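Local coordinates for N-acetyl-L-2,4-diaminobutyric acid deacetylase (Ruegeria pomeroyi, PDB 6TWL), which probably removes the acetyl group from N-acetyl-L-2,4-diaminobutyric acid during ectoine breakdown, as a zinc-dependent hydrolase of the succinylglutamate desuccinylase/aspartoacylase family, at residues L40-N45 against T81-I86. Residues are numbered along the deposited sequence; the frame is centred on the assembly and turned at random.
Sequences LTVIKN and TGRLII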
loop_
_atom_site.group_PDB
_atom_site.type_symbol
_atom_site.label_atom_id
_atom_site.label_comp_id
_atom_site.label_asym_id
_atom_site.label_seq_id
_atom_site.Cartn_x
_atom_site.Cartn_y
_atom_site.Cartn_z
ATOM N N LEU A 40 12.818 -11.933 1.276
ATOM C CA LEU A 40 11.546 -12.443 0.795
ATOM C C LEU A 40 11.322 -13.830 1.370
ATOM O O LEU A 40 12.272 -14.562 1.661
ATOM C CB LEU A 40 11.491 -12.474 -0.738
ATOM C CG LEU A 40 11.913 -13.752 -1.469
ATOM C CD1 LEU A 40 11.526 -13.683 -2.935
ATOM C CD2 LEU A 40 13.401 -13.983 -1.334
ATOM N N THR A 41 10.051 -14.166 1.549
ATOM C CA THR A 41 9.628 -15.495 1.955
ATOM C C THR A 41 8.710 -16.059 0.880
ATOM O O THR A 41 7.839 -15.353 0.361
ATOM C CB THR A 41 8.907 -15.459 3.309
ATOM O OG1 THR A 41 9.850 -15.164 4.349
ATOM C CG2 THR A 41 8.235 -16.793 3.602
ATOM N N VAL A 42 8.922 -17.323 0.525
ATOM C CA VAL A 42 8.043 -18.038 -0.387
ATOM C C VAL A 42 7.491 -19.252 0.342
ATOM O O VAL A 42 8.254 -20.043 0.908
ATOM C CB VAL A 42 8.764 -18.454 -1.682
ATOM C CG1 VAL A 42 7.838 -19.289 -2.555
ATOM C CG2 VAL A 42 9.242 -17.225 -2.440
ATOM N N ILE A 43 6.168 -19.385 0.340
ATOM C CA ILE A 43 5.479 -20.532 0.914
ATOM C C ILE A 43 4.609 -21.114 -0.187
ATOM O O ILE A 43 3.648 -20.473 -0.632
ATOM C CB ILE A 43 4.640 -20.144 2.137
ATOM C CG1 ILE A 43 5.529 -19.474 3.183
ATOM C CG2 ILE A 43 3.942 -21.363 2.722
ATOM C CD1 ILE A 43 4.773 -18.957 4.359
ATOM N N LYS A 44 4.949 -22.315 -0.643
ATOM C CA LYS A 44 4.192 -22.990 -1.684
ATOM C C LYS A 44 3.830 -24.390 -1.217
ATOM O O LYS A 44 4.609 -25.045 -0.517
ATOM C CB LYS A 44 4.971 -23.058 -3.004
ATOM C CG LYS A 44 4.241 -23.832 -4.099
ATOM C CD LYS A 44 5.125 -24.127 -5.294
ATOM C CE LYS A 44 4.285 -24.478 -6.516
ATOM N NZ LYS A 44 3.798 -23.262 -7.232
ATOM N N ASN A 45 2.639 -24.837 -1.605
ATOM C CA ASN A 45 2.153 -26.159 -1.250
ATOM C C ASN A 45 0.998 -26.506 -2.173
ATOM O O ASN A 45 0.209 -25.630 -2.538
ATOM C CB ASN A 45 1.702 -26.209 0.213
ATOM C CG ASN A 45 1.384 -27.613 0.675
ATOM O OD1 ASN A 45 2.190 -28.529 0.518
ATOM N ND2 ASN A 45 0.200 -27.791 1.250
ATOM N N THR A 81 -2.621 -23.513 -0.261
ATOM C CA THR A 81 -2.966 -24.237 -1.482
ATOM C C THR A 81 -2.709 -23.261 -2.623
ATOM O O THR A 81 -3.574 -22.449 -2.967
ATOM C CB THR A 81 -4.412 -24.725 -1.467
ATOM O OG1 THR A 81 -5.285 -23.631 -1.154
ATOM C CG2 THR A 81 -4.588 -25.824 -0.431
ATOM N N GLY A 82 -1.514 -23.337 -3.199
ATOM C CA GLY A 82 -1.045 -22.316 -4.111
ATOM C C GLY A 82 0.333 -21.827 -3.728
ATOM O O GLY A 82 1.207 -22.638 -3.405
ATOM N N ARG A 83 0.547 -20.514 -3.743
ATOM C CA ARG A 83 1.870 -19.993 -3.439
ATOM C C ARG A 83 1.764 -18.552 -2.961
ATOM O O ARG A 83 1.003 -17.759 -3.520
ATOM C CB ARG A 83 2.789 -20.080 -4.663
ATOM C CG ARG A 83 4.122 -19.387 -4.469
ATOM C CD ARG A 83 5.046 -19.595 -5.650
ATOM N NE ARG A 83 4.473 -19.105 -6.897
ATOM C CZ ARG A 83 5.139 -19.048 -8.046
ATOM N NH1 ARG A 83 6.403 -19.443 -8.100
ATOM N NH2 ARG A 83 4.542 -18.591 -9.138
ATOM N N LEU A 84 2.531 -18.228 -1.923
ATOM C CA LEU A 84 2.678 -16.865 -1.429
ATOM C C LEU A 84 4.108 -16.400 -1.662
ATOM O O LEU A 84 5.058 -17.094 -1.286
ATOM C CB LEU A 84 2.351 -16.775 0.063
ATOM C CG LEU A 84 0.976 -17.195 0.576
ATOM C CD1 LEU A 84 1.035 -17.379 2.084
ATOM C CD2 LEU A 84 -0.057 -16.157 0.199
ATOM N N ILE A 85 4.260 -15.233 -2.278
ATOM C CA ILE A 85 5.554 -14.571 -2.399
ATOM C C ILE A 85 5.466 -13.289 -1.587
ATOM O O ILE A 85 4.743 -12.355 -1.955
ATOM C CB ILE A 85 5.934 -14.295 -3.859
ATOM C CG1 ILE A 85 5.839 -15.581 -4.680
ATOM C CG2 ILE A 85 7.344 -13.728 -3.942
ATOM C CD1 ILE A 85 6.130 -15.394 -6.156
ATOM N N ILE A 86 6.192 -13.248 -0.473
ATOM C CA ILE A 86 6.057 -12.194 0.526
ATOM C C ILE A 86 7.318 -11.347 0.508
ATOM O O ILE A 86 8.417 -11.843 0.788
ATOM C CB ILE A 86 5.803 -12.776 1.924
ATOM C CG1 ILE A 86 4.560 -13.667 1.904
ATOM C CG2 ILE A 86 5.649 -11.661 2.948
ATOM C CD1 ILE A 86 4.450 -14.585 3.098
#
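K44 and R83 face each other as a non-hydrogen-bonded pair between two antiparallel strands. K44 CB lies 4.0 Å from R83 CG. K44 CG is anti to its backbone N (chi1 177°), and it rests 3.3 Å from the carbonyl O of G82. Further out, the chain bends at chi4 (83°). This turns NZ toward R83, 4.2 Å from R83 CD. NZ also sits above one face of the guanidinium, offset toward its rim. The opposite face meets I85 CD1. Two like charges therefore lie close, with K44 NZ 4.2 Å from R83 NE. R83 NE bonds to T50 OG1 and R83 NH1 to the carbonyl O of L12, which holds the guanidinium in place beside K44. V42 CG1 lies 4.2 Å from R83 CD, the methylene next to NE. The two strands belong to the large mixed sheet of the zinc carboxypeptidase-like (M14) fold of the succinylglutamate desuccinylase/aspartoacylase family. Strand 36-45 runs antiparallel to 82-87, which in turn pairs in parallel with 50-54. Six backbone hydrogen bonds join T41 to I86, I43 to L84 and N45 to G82, two per pair. The bond from G82 N to N45 O is nearly straight (178°). On the face away from K44, the CB atoms of T41 and I86 come within 4.3 Å. Helix 63-74 packs on this side, where A72 touches both residues.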